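Local coordinates for protein pseudoperoxidase (PDB 5VIA) that binds heme b, its iron held by two axial protein ligands, and is classed as a pseudoperoxidase of the peroxidase family, at residues 105-117 / 274-288. Sequence-based numbering, arbitrary orientation. Where two conformers were deposited one is given.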
# COMPACT_ATOMS: atom_id res chain seq x y z
N GLU A 105 -7.09 -4.15 13.91
CA GLU A 105 -8.28 -4.45 14.71
C GLU A 105 -9.41 -3.42 14.56
O GLU A 105 -10.58 -3.80 14.41
CB GLU A 105 -7.90 -4.61 16.19
CG GLU A 105 -7.12 -5.89 16.52
CD GLU A 105 -5.60 -5.76 16.38
OE1 GLU A 105 -5.12 -4.82 15.69
OE2 GLU A 105 -4.88 -6.60 16.98
N ALA A 106 -9.06 -2.14 14.59
CA ALA A 106 -10.02 -1.07 14.36
C ALA A 106 -10.48 -1.03 12.90
O ALA A 106 -11.65 -0.76 12.62
CB ALA A 106 -9.43 0.27 14.75
N ILE A 107 -9.56 -1.28 11.97
CA ILE A 107 -9.93 -1.32 10.56
C ILE A 107 -10.99 -2.40 10.34
O ILE A 107 -11.98 -2.18 9.64
CB ILE A 107 -8.73 -1.64 9.64
CG1 ILE A 107 -7.58 -0.65 9.85
CG2 ILE A 107 -9.16 -1.61 8.19
CD1 ILE A 107 -6.28 -1.05 9.11
N LEU A 108 -10.77 -3.57 10.93
CA LEU A 108 -11.71 -4.68 10.76
C LEU A 108 -13.03 -4.41 11.48
O LEU A 108 -14.11 -4.62 10.92
CB LEU A 108 -11.10 -6.00 11.21
CG LEU A 108 -11.99 -7.22 10.95
CD1 LEU A 108 -12.40 -7.25 9.48
CD2 LEU A 108 -11.29 -8.50 11.35
N ASP A 109 -12.94 -3.94 12.72
CA ASP A 109 -14.14 -3.65 13.52
C ASP A 109 -15.06 -2.61 12.89
O ASP A 109 -16.28 -2.69 13.02
CB ASP A 109 -13.75 -3.22 14.94
CG ASP A 109 -14.95 -2.92 15.81
OD1 ASP A 109 -15.64 -3.88 16.22
OD2 ASP A 109 -15.20 -1.73 16.09
N GLN A 110 -14.47 -1.64 12.19
CA GLN A 110 -15.23 -0.56 11.56
C GLN A 110 -15.47 -0.79 10.07
O GLN A 110 -16.03 0.07 9.40
CB GLN A 110 -14.50 0.77 11.74
CG GLN A 110 -14.54 1.35 13.14
CD GLN A 110 -13.70 2.61 13.27
OE1 GLN A 110 -13.24 3.17 12.26
NE2 GLN A 110 -13.48 3.05 14.50
N TRP A 111 -15.02 -1.94 9.57
CA TRP A 111 -15.16 -2.27 8.15
C TRP A 111 -16.62 -2.18 7.71
O TRP A 111 -17.53 -2.67 8.39
CB TRP A 111 -14.62 -3.67 7.86
CG TRP A 111 -14.60 -4.02 6.40
CD1 TRP A 111 -13.71 -3.58 5.46
CD2 TRP A 111 -15.53 -4.86 5.70
NE1 TRP A 111 -14.02 -4.11 4.22
CE2 TRP A 111 -15.13 -4.90 4.35
CE3 TRP A 111 -16.65 -5.60 6.10
CZ2 TRP A 111 -15.83 -5.64 3.39
CZ3 TRP A 111 -17.33 -6.34 5.15
CH2 TRP A 111 -16.92 -6.35 3.81
N ARG A 112 -16.84 -1.52 6.58
CA ARG A 112 -18.17 -1.44 5.99
C ARG A 112 -18.23 -2.22 4.69
O ARG A 112 -17.19 -2.50 4.07
CB ARG A 112 -18.55 0.02 5.75
CG ARG A 112 -18.86 0.79 7.03
CD ARG A 112 -19.00 2.27 6.75
NE ARG A 112 -19.34 3.01 7.96
CZ ARG A 112 -19.56 4.32 8.00
NH1 ARG A 112 -19.47 5.04 6.90
NH2 ARG A 112 -19.88 4.90 9.14
N TRP A 113 -19.44 -2.57 4.28
CA TRP A 113 -19.62 -3.43 3.12
C TRP A 113 -20.50 -2.77 2.07
O TRP A 113 -21.06 -1.70 2.29
CB TRP A 113 -20.19 -4.79 3.55
CG TRP A 113 -21.58 -4.76 4.12
CD1 TRP A 113 -21.95 -4.37 5.38
CD2 TRP A 113 -22.78 -5.19 3.47
NE1 TRP A 113 -23.31 -4.50 5.53
CE2 TRP A 113 -23.84 -5.01 4.38
CE3 TRP A 113 -23.06 -5.71 2.20
CZ2 TRP A 113 -25.17 -5.32 4.06
CZ3 TRP A 113 -24.38 -6.03 1.88
CH2 TRP A 113 -25.42 -5.83 2.81
N GLY A 114 -20.61 -3.41 0.91
CA GLY A 114 -21.46 -2.90 -0.15
C GLY A 114 -20.71 -2.16 -1.24
O GLY A 114 -21.33 -1.44 -2.03
N ARG A 115 -19.38 -2.32 -1.28
CA ARG A 115 -18.60 -1.74 -2.38
C ARG A 115 -19.11 -2.30 -3.69
O ARG A 115 -19.13 -3.52 -3.89
CB ARG A 115 -17.11 -2.08 -2.23
CG ARG A 115 -16.39 -1.31 -1.13
CD ARG A 115 -15.00 -1.91 -0.82
NE ARG A 115 -14.44 -1.25 0.36
CZ ARG A 115 -14.80 -1.54 1.61
NH1 ARG A 115 -15.71 -2.48 1.84
NH2 ARG A 115 -14.27 -0.88 2.63
N ASN A 116 -19.56 -1.41 -4.58
CA ASN A 116 -20.07 -1.80 -5.88
C ASN A 116 -18.95 -2.22 -6.81
O ASN A 116 -17.99 -1.48 -7.01
CB ASN A 116 -20.83 -0.64 -6.54
CG ASN A 116 -22.24 -0.47 -6.00
OD1 ASN A 116 -22.58 0.57 -5.42
ND2 ASN A 116 -23.08 -1.48 -6.20
N ASP A 117 -19.08 -3.42 -7.38
CA ASP A 117 -18.22 -3.79 -8.49
C ASP A 117 -18.74 -2.99 -9.67
O ASP A 117 -19.52 -3.49 -10.49
CB ASP A 117 -18.30 -5.29 -8.78
CG ASP A 117 -17.61 -6.12 -7.72
OD1 ASP A 117 -16.74 -5.58 -7.02
OD2 ASP A 117 -17.95 -7.32 -7.60
N PHE A 274 -6.09 4.00 6.73
CA PHE A 274 -6.29 2.83 5.87
C PHE A 274 -7.78 2.64 5.61
O PHE A 274 -8.19 2.35 4.49
CB PHE A 274 -5.66 1.58 6.49
CG PHE A 274 -5.38 0.50 5.48
CD1 PHE A 274 -6.37 -0.38 5.10
CD2 PHE A 274 -4.12 0.38 4.91
CE1 PHE A 274 -6.12 -1.39 4.16
CE2 PHE A 274 -3.86 -0.63 3.97
CZ PHE A 274 -4.86 -1.50 3.59
N THR A 275 -8.59 2.83 6.65
CA THR A 275 -10.03 2.78 6.47
C THR A 275 -10.55 3.82 5.46
O THR A 275 -11.34 3.48 4.58
CB THR A 275 -10.75 2.90 7.83
OG1 THR A 275 -10.60 1.66 8.54
CG2 THR A 275 -12.24 3.19 7.65
N LYS A 276 -10.13 5.08 5.57
CA LYS A 276 -10.53 6.09 4.60
C LYS A 276 -10.12 5.68 3.18
O LYS A 276 -10.87 5.83 2.23
CB LYS A 276 -9.89 7.45 4.90
CG LYS A 276 -10.50 8.26 6.06
CD LYS A 276 -9.88 9.67 6.04
CE LYS A 276 -10.47 10.64 7.07
NZ LYS A 276 -9.71 11.96 7.08
N MET A 277 -8.90 5.16 3.06
CA MET A 277 -8.43 4.73 1.75
C MET A 277 -9.31 3.66 1.13
O MET A 277 -9.69 3.76 -0.03
CB MET A 277 -6.98 4.22 1.83
CG MET A 277 -6.43 3.84 0.46
SD MET A 277 -4.75 3.21 0.55
CE MET A 277 -5.02 1.68 1.44
N ILE A 278 -9.65 2.63 1.90
CA ILE A 278 -10.40 1.52 1.32
C ILE A 278 -11.89 1.83 1.17
O ILE A 278 -12.62 1.07 0.55
CB ILE A 278 -10.21 0.20 2.10
CG1 ILE A 278 -10.66 0.35 3.56
CG2 ILE A 278 -8.74 -0.25 2.01
CD1 ILE A 278 -10.65 -0.96 4.33
N GLU A 279 -12.33 2.96 1.74
CA GLU A 279 -13.72 3.41 1.56
C GLU A 279 -13.81 4.54 0.55
O GLU A 279 -14.90 4.88 0.09
CB GLU A 279 -14.34 3.86 2.89
CG GLU A 279 -14.45 2.74 3.94
CD GLU A 279 -15.23 3.16 5.18
OE1 GLU A 279 -15.54 4.37 5.34
OE2 GLU A 279 -15.53 2.28 6.00
N SER A 280 -12.66 5.12 0.20
CA SER A 280 -12.62 6.29 -0.70
C SER A 280 -13.22 6.01 -2.07
O SER A 280 -12.97 4.95 -2.68
CB SER A 280 -11.20 6.82 -0.85
OG SER A 280 -10.32 5.84 -1.39
N ASN A 281 -14.00 6.97 -2.56
CA ASN A 281 -14.65 6.88 -3.86
C ASN A 281 -15.57 5.67 -4.01
O ASN A 281 -15.71 5.12 -5.10
CB ASN A 281 -13.62 6.95 -5.01
CG ASN A 281 -12.99 8.31 -5.14
OD1 ASN A 281 -11.79 8.49 -4.88
ND2 ASN A 281 -13.79 9.29 -5.54
N PHE A 282 -16.17 5.26 -2.89
CA PHE A 282 -17.27 4.29 -2.91
C PHE A 282 -18.51 4.99 -2.33
O PHE A 282 -18.39 5.73 -1.36
CB PHE A 282 -16.95 3.07 -2.05
CG PHE A 282 -15.98 2.10 -2.68
CD1 PHE A 282 -16.30 1.46 -3.87
CD2 PHE A 282 -14.77 1.83 -2.07
CE1 PHE A 282 -15.41 0.56 -4.45
CE2 PHE A 282 -13.87 0.93 -2.64
CZ PHE A 282 -14.19 0.30 -3.84
N LYS A 283 -19.68 4.76 -2.91
CA LYS A 283 -20.90 5.35 -2.36
C LYS A 283 -21.81 4.35 -1.65
O LYS A 283 -21.85 3.17 -2.00
CB LYS A 283 -21.68 6.07 -3.45
CG LYS A 283 -20.96 7.27 -4.02
CD LYS A 283 -21.75 7.84 -5.17
CE LYS A 283 -21.06 9.05 -5.76
NZ LYS A 283 -21.90 9.63 -6.84
N ARG A 284 -22.54 4.86 -0.66
CA ARG A 284 -23.55 4.08 0.04
C ARG A 284 -22.98 2.79 0.64
O ARG A 284 -23.57 1.72 0.50
CB ARG A 284 -24.76 3.79 -0.87
CG ARG A 284 -25.59 5.05 -1.22
CD ARG A 284 -26.69 4.77 -2.25
NE ARG A 284 -26.13 4.56 -3.58
CZ ARG A 284 -25.81 5.54 -4.43
NH1 ARG A 284 -25.99 6.81 -4.09
NH2 ARG A 284 -25.30 5.24 -5.62
N LEU A 285 -21.83 2.92 1.28
CA LEU A 285 -21.27 1.81 2.06
C LEU A 285 -22.14 1.59 3.30
O LEU A 285 -22.68 2.53 3.87
CB LEU A 285 -19.82 2.08 2.45
CG LEU A 285 -18.83 2.07 1.28
CD1 LEU A 285 -17.40 2.10 1.76
CD2 LEU A 285 -19.06 0.88 0.37
N ARG A 286 -22.28 0.33 3.70
CA ARG A 286 -23.21 -0.01 4.76
C ARG A 286 -22.50 -0.46 6.03
O ARG A 286 -21.55 -1.24 5.97
CB ARG A 286 -24.19 -1.07 4.29
CG ARG A 286 -24.96 -0.67 3.03
CD ARG A 286 -26.19 -1.55 2.83
NE ARG A 286 -26.54 -1.70 1.42
CZ ARG A 286 -25.85 -2.44 0.55
NH1 ARG A 286 -24.76 -3.08 0.95
NH2 ARG A 286 -26.24 -2.53 -0.71
N PRO A 287 -22.94 0.07 7.19
CA PRO A 287 -22.41 -0.39 8.47
C PRO A 287 -22.61 -1.89 8.63
O PRO A 287 -23.67 -2.41 8.28
CB PRO A 287 -23.24 0.39 9.49
CG PRO A 287 -23.58 1.66 8.77
CD PRO A 287 -23.83 1.23 7.34
N TYR A 288 -21.59 -2.58 9.13
CA TYR A 288 -21.60 -4.03 9.22
C TYR A 288 -22.50 -4.52 10.35
O TYR A 288 -22.61 -3.87 11.39
CB TYR A 288 -20.17 -4.55 9.40
CG TYR A 288 -20.02 -6.05 9.46
CD1 TYR A 288 -19.83 -6.79 8.30
CD2 TYR A 288 -20.04 -6.72 10.67
CE1 TYR A 288 -19.68 -8.16 8.35
CE2 TYR A 288 -19.89 -8.10 10.73
CZ TYR A 288 -19.71 -8.81 9.56
OH TYR A 288 -19.56 -10.17 9.62
O HOH W 1 -12.46 -0.37 7.72
O HOH W 2 -10.66 2.02 11.19
O HOH W 3 -19.20 -1.23 10.02
O HOH W 4 -14.59 -0.06 5.56
O HOH W 5 -18.35 4.86 4.72
O HOH W 6 -20.33 1.31 -3.44
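Arg115 grips Ile278 O, in the last turn of helix 263-279, side-on, through Arg115 NE at 3.0 Å and NH2 at 3.3 Å. The carbonyl oxygen lies in the guanidinium plane, yet NH2 approaches from above the carbonyl plane. Arg115 NH1 bonds Arg112 O at 2.7 Å and forms a salt bridge with Asp87, so the buried guanidinium is held on several sides. Arg115 CG makes a CH-pi contact over the Phe282 ring, 3.5 Å from its centroid and 6° off the normal. Trp113 and Arg286 project from the same face of a two-stranded antiparallel ladder, 112-113 with 286-287, as a hydrogen-bonded pair (Trp113 N to Arg286 O 3.0 Å, Arg286 N to Trp113 O 2.8 Å); it ties the C-terminal tail to the strand following helix 105-109 in this peroxidase-family chain. With Trp113 CG between its backbone N and carbonyl carbon (chi1 66°), the indole receives Arg286 over one face: CB lies above the five-membered ring, and the guanidinium, tilted 42°, leads with NH1 over the six-membered ring in a cation-pi contact. Apolar packing continues toward the heme side, where Ile107 CD1 meets Phe274 CB at 3.8 Å. Waters bridge the polar groups: one accepts from Arg112 N and Arg115 NH2 while donating to Glu279 OE2, and another links Ile107 O with Thr275 OG1.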